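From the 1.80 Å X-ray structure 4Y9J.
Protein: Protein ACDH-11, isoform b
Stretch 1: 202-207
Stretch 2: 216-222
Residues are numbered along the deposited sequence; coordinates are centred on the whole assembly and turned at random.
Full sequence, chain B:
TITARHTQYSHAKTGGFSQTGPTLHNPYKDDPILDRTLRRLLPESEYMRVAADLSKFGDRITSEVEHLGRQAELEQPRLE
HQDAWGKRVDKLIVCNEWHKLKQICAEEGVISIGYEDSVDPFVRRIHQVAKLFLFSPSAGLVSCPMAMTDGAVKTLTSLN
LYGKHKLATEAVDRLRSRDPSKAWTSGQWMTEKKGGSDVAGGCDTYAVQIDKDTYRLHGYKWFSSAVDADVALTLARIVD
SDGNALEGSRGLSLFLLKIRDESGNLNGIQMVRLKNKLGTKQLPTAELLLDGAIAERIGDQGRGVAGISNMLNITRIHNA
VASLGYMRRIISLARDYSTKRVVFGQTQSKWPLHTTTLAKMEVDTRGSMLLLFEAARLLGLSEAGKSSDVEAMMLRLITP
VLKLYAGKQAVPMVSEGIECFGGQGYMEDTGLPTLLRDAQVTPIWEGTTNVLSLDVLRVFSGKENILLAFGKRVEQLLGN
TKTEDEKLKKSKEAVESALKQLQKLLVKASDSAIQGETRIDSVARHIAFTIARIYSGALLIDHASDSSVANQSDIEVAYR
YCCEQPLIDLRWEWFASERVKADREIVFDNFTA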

ATOM      1  N   GLY B 202     -31.389  -2.062  19.708  1.00 40.83           N
ATOM      2  CA  GLY B 202     -30.014  -2.398  19.279  1.00 41.95           C
ATOM      3  C   GLY B 202     -28.958  -2.444  20.368  1.00 41.09           C
ATOM      4  O   GLY B 202     -27.951  -3.173  20.225  1.00 43.93           O
ATOM      5  N   CYS B 203     -29.092  -1.602  21.380  1.00 38.19           N
ATOM      6  CA  CYS B 203     -27.999  -1.443  22.324  1.00 38.91           C
ATOM      7  C   CYS B 203     -27.908  -2.636  23.255  1.00 38.87           C
ATOM      8  O   CYS B 203     -28.849  -2.938  23.983  1.00 39.22           O
ATOM      9  CB  CYS B 203     -28.161  -0.148  23.124  1.00 40.42           C
ATOM     10  SG  CYS B 203     -26.831   0.102  24.375  1.00 41.05           S
ATOM     11  N   ASP B 204     -26.737  -3.277  23.267  1.00 38.32           N
ATOM     12  CA  ASP B 204     -26.429  -4.398  24.166  1.00 39.02           C
ATOM     13  C   ASP B 204     -25.094  -4.114  24.918  1.00 39.74           C
ATOM     14  O   ASP B 204     -24.252  -5.049  25.090  1.00 40.32           O
ATOM     15  CB  ASP B 204     -26.273  -5.667  23.323  1.00 39.10           C
ATOM     16  CG  ASP B 204     -26.523  -6.912  24.109  1.00 41.35           C
ATOM     17  OD1 ASP B 204     -27.560  -6.979  24.844  1.00 44.59           O
ATOM     18  OD2 ASP B 204     -25.738  -7.854  24.007  1.00 43.90           O
ATOM     19  N   THR B 205     -24.938  -2.871  25.411  1.00 38.34           N
ATOM     20  CA  THR B 205     -23.865  -2.535  26.350  1.00 39.30           C
ATOM     21  C   THR B 205     -24.397  -2.419  27.737  1.00 40.72           C
ATOM     22  O   THR B 205     -25.490  -1.849  27.920  1.00 40.34           O
ATOM     23  CB  THR B 205     -23.187  -1.255  25.890  1.00 38.29           C
ATOM     24  OG1 THR B 205     -22.634  -1.509  24.605  1.00 38.15           O
ATOM     25  CG2 THR B 205     -22.101  -0.809  26.833  1.00 39.20           C
ATOM     26  N   TYR B 206     -23.648  -2.979  28.721  1.00 40.63           N
ATOM     27  CA  TYR B 206     -24.078  -3.124  30.089  1.00 43.31           C
ATOM     28  C   TYR B 206     -23.111  -2.376  30.978  1.00 43.79           C
ATOM     29  O   TYR B 206     -21.902  -2.278  30.660  1.00 44.38           O
ATOM     30  CB  TYR B 206     -24.182  -4.614  30.500  1.00 43.82           C
ATOM     31  CG  TYR B 206     -25.239  -5.271  29.677  1.00 42.81           C
ATOM     32  CD1 TYR B 206     -24.951  -5.731  28.407  1.00 41.03           C
ATOM     33  CD2 TYR B 206     -26.552  -5.329  30.117  1.00 44.06           C
ATOM     34  CE1 TYR B 206     -25.931  -6.259  27.588  1.00 42.13           C
ATOM     35  CE2 TYR B 206     -27.548  -5.837  29.322  1.00 44.09           C
ATOM     36  CZ  TYR B 206     -27.244  -6.294  28.045  1.00 44.06           C
ATOM     37  OH  TYR B 206     -28.200  -6.855  27.250  1.00 45.49           O
ATOM     38  N   ALA B 207     -23.648  -1.819  32.046  1.00 45.43           N
ATOM     39  CA  ALA B 207     -22.894  -0.992  32.992  1.00 45.90           C
ATOM     40  C   ALA B 207     -23.001  -1.595  34.367  1.00 48.67           C
ATOM     41  O   ALA B 207     -24.110  -1.748  34.908  1.00 50.32           O
ATOM     42  CB  ALA B 207     -23.445   0.423  33.020  1.00 46.10           C
TER
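Stretch 2 (216-222) RLHGYKW

Stretch 1 leaves a helix at Cys-203, runs through loop as far as Thr-205, and enters a β-strand at Tyr-206 and Ala-207. Stretch 2 is extended from Arg-216 to Lys-221, and the chain turns a corner at Trp-222. The two run antiparallel, with end-to-end directions 162° apart. The register pairs Tyr-206 with His-218 and Ala-207 with Leu-217. Their CA–CA distances are 5.2 Å for Tyr-206 and His-218, and 4.5 Å for Ala-207 and Leu-217.

Tyr-206 and His-218 form the hydrogen-bonded pair. Tyr-206 N donates to His-218 O at 2.8 Å, and His-218 N donates to Tyr-206 O, also at 2.8 Å. The first is nearly straight, at 167° on the hydrogen; the second is more bent, at 155°. Ala-207 and Leu-217 form the neighbouring non-hydrogen-bonded pair. CA–H...O contacts supplement the ladder: Thr-205 CA lies 3.3 Å from His-218 O, Leu-217 CA 3.3 Å from Tyr-206 O, and Ala-207 CA 3.4 Å from Arg-216 O.

Beyond this pairing, the backbones stay close at Thr-205 and Gly-219, whose CA atoms are 4.0 Å apart. Gly-219 is almost fully extended, with phi/psi of 180/-179. A water bridges the next step: it accepts from Tyr-220 N at 2.9 Å and donates a weak hydrogen bond to Asp-204 O at 2.9 Å.

The side chains of Tyr-206 and His-218 share one face of the sheet. Each ring has the carbonyl oxygen of the other residue at its edge. The end of His-218 leads away from stretch 1. The Tyr-206 ring reaches back along its own stretch, where Tyr-206 OH donates a very short hydrogen bond of 2.5 Å to Asp-204 OD1.

Ala-207 and Leu-217 lie on the other face. The end of Leu-217 comes nearer to stretch 1, and Leu-217 CD2 packs 3.4 Å from Ala-207 CB in an apolar contact.

Thr-205 points toward stretch 2 and is the residue most covered by it. Its chi1 is m. Thr-205 OG1 sits 3.4 Å from Gly-219 CA, and the lack of a side chain at Gly-219 leaves room for it: an ideal CB there would fall 1.9 Å from Thr-205 OG1, a clash. Lys-221 starts sideways, but its end comes nearer, bringing Lys-221 CE to 3.5 Å from Thr-205 OG1. Lys-221 NZ lies 4.5 Å from Cys-203 SG and is hydrogen-bonded elsewhere in the structure. Cys-203 SG accepts a weak hydrogen bond from Thr-205 N at 3.7 Å.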

ATOM      1  N   ARG B 216     -18.516   0.335  35.247  1.00 47.49           N
ATOM      2  CA  ARG B 216     -17.638  -0.419  34.316  1.00 46.75           C
ATOM      3  C   ARG B 216     -18.540  -0.759  33.153  1.00 44.61           C
ATOM      4  O   ARG B 216     -19.568  -1.377  33.396  1.00 44.59           O
ATOM      5  CB  ARG B 216     -17.314  -1.783  34.962  1.00 52.51           C
ATOM      6  CG  ARG B 216     -16.027  -1.952  35.673  1.00 60.36           C
ATOM      7  CD  ARG B 216     -15.737  -3.455  35.846  1.00 64.41           C
ATOM      8  NE  ARG B 216     -16.562  -4.174  36.830  1.00 67.09           N
ATOM      9  CZ  ARG B 216     -17.303  -5.281  36.631  1.00 67.35           C
ATOM     10  NH1 ARG B 216     -17.452  -5.883  35.460  1.00 62.50           N
ATOM     11  NH2 ARG B 216     -17.914  -5.822  37.659  1.00 70.89           N
ATOM     12  N   LEU B 217     -18.165  -0.398  31.931  1.00 41.98           N
ATOM     13  CA  LEU B 217     -18.948  -0.728  30.749  1.00 41.80           C
ATOM     14  C   LEU B 217     -18.399  -1.952  30.003  1.00 40.70           C
ATOM     15  O   LEU B 217     -17.181  -2.084  29.792  1.00 39.18           O
ATOM     16  CB  LEU B 217     -19.034   0.453  29.757  1.00 40.41           C
ATOM     17  CG  LEU B 217     -19.531   1.781  30.302  1.00 41.81           C
ATOM     18  CD1 LEU B 217     -19.634   2.851  29.234  1.00 40.84           C
ATOM     19  CD2 LEU B 217     -20.856   1.625  31.096  1.00 43.03           C
ATOM     20  N   HIS B 218     -19.353  -2.746  29.505  1.00 40.21           N
ATOM     21  CA  HIS B 218     -19.099  -3.980  28.766  1.00 39.94           C
ATOM     22  C   HIS B 218     -20.020  -4.015  27.560  1.00 37.88           C
ATOM     23  O   HIS B 218     -21.268  -4.097  27.714  1.00 40.27           O
ATOM     24  CB  HIS B 218     -19.314  -5.204  29.681  1.00 41.21           C
ATOM     25  CG  HIS B 218     -18.285  -5.331  30.760  1.00 43.05           C
ATOM     26  ND1 HIS B 218     -18.430  -4.748  32.010  1.00 48.51           N
ATOM     27  CD2 HIS B 218     -17.112  -5.988  30.791  1.00 42.48           C
ATOM     28  CE1 HIS B 218     -17.370  -5.000  32.739  1.00 46.24           C
ATOM     29  NE2 HIS B 218     -16.556  -5.753  32.027  1.00 49.12           N
ATOM     30  N   GLY B 219     -19.450  -3.920  26.397  1.00 36.21           N
ATOM     31  CA  GLY B 219     -20.236  -3.851  25.151  1.00 35.59           C
ATOM     32  C   GLY B 219     -19.392  -3.740  23.931  1.00 35.47           C
ATOM     33  O   GLY B 219     -18.116  -3.705  24.033  1.00 34.39           O
ATOM     34  N   TYR B 220     -20.055  -3.648  22.768  1.00 32.70           N
ATOM     35  CA  TYR B 220     -19.382  -3.534  21.516  1.00 31.24           C
ATOM     36  C   TYR B 220     -19.926  -2.325  20.753  1.00 32.75           C
ATOM     37  O   TYR B 220     -21.130  -2.315  20.444  1.00 33.10           O
ATOM     38  CB  TYR B 220     -19.560  -4.806  20.689  1.00 32.43           C
ATOM     39  CG  TYR B 220     -18.590  -4.920  19.521  1.00 31.31           C
ATOM     40  CD1 TYR B 220     -18.743  -4.219  18.329  1.00 30.27           C
ATOM     41  CD2 TYR B 220     -17.560  -5.815  19.597  1.00 35.80           C
ATOM     42  CE1 TYR B 220     -17.847  -4.385  17.277  1.00 30.47           C
ATOM     43  CE2 TYR B 220     -16.632  -5.935  18.588  1.00 38.74           C
ATOM     44  CZ  TYR B 220     -16.777  -5.268  17.422  1.00 33.92           C
ATOM     45  OH  TYR B 220     -15.805  -5.441  16.459  1.00 34.84           O
ATOM     46  N   LYS B 221     -19.113  -1.304  20.506  1.00 29.14           N
ATOM     47  CA  LYS B 221     -19.568  -0.124  19.784  1.00 30.77           C
ATOM     48  C   LYS B 221     -19.177  -0.308  18.318  1.00 31.64           C
ATOM     49  O   LYS B 221     -18.015  -0.448  17.963  1.00 29.41           O
ATOM     50  CB  LYS B 221     -18.976   1.115  20.405  1.00 31.83           C
ATOM     51  CG  LYS B 221     -19.406   1.285  21.836  1.00 33.49           C
ATOM     52  CD  LYS B 221     -20.947   1.457  21.967  1.00 33.38           C
ATOM     53  CE  LYS B 221     -21.384   1.503  23.408  1.00 38.47           C
ATOM     54  NZ  LYS B 221     -22.813   1.916  23.490  1.00 38.99           N
ATOM     55  N   TRP B 222     -20.171  -0.328  17.455  1.00 30.81           N
ATOM     56  CA  TRP B 222     -20.004  -0.773  16.068  1.00 30.62           C
ATOM     57  C   TRP B 222     -19.483   0.293  15.148  1.00 28.17           C
ATOM     58  O   TRP B 222     -18.857  -0.062  14.155  1.00 27.07           O
ATOM     59  CB  TRP B 222     -21.351  -1.328  15.580  1.00 32.05           C
ATOM     60  CG  TRP B 222     -21.486  -1.845  14.203  1.00 30.27           C
ATOM     61  CD1 TRP B 222     -22.550  -1.567  13.364  1.00 31.08           C
ATOM     62  CD2 TRP B 222     -20.726  -2.866  13.561  1.00 30.75           C
ATOM     63  NE1 TRP B 222     -22.418  -2.252  12.184  1.00 34.26           N
ATOM     64  CE2 TRP B 222     -21.325  -3.090  12.286  1.00 32.82           C
ATOM     65  CE3 TRP B 222     -19.621  -3.652  13.934  1.00 32.15           C
ATOM     66  CZ2 TRP B 222     -20.808  -4.018  11.383  1.00 31.84           C
ATOM     67  CZ3 TRP B 222     -19.096  -4.563  13.024  1.00 31.71           C
ATOM     68  CH2 TRP B 222     -19.684  -4.728  11.756  1.00 32.04           C
TER
HETATM   69  O   HOH W   1     -22.795  -4.502  22.620  1.00 33.19           O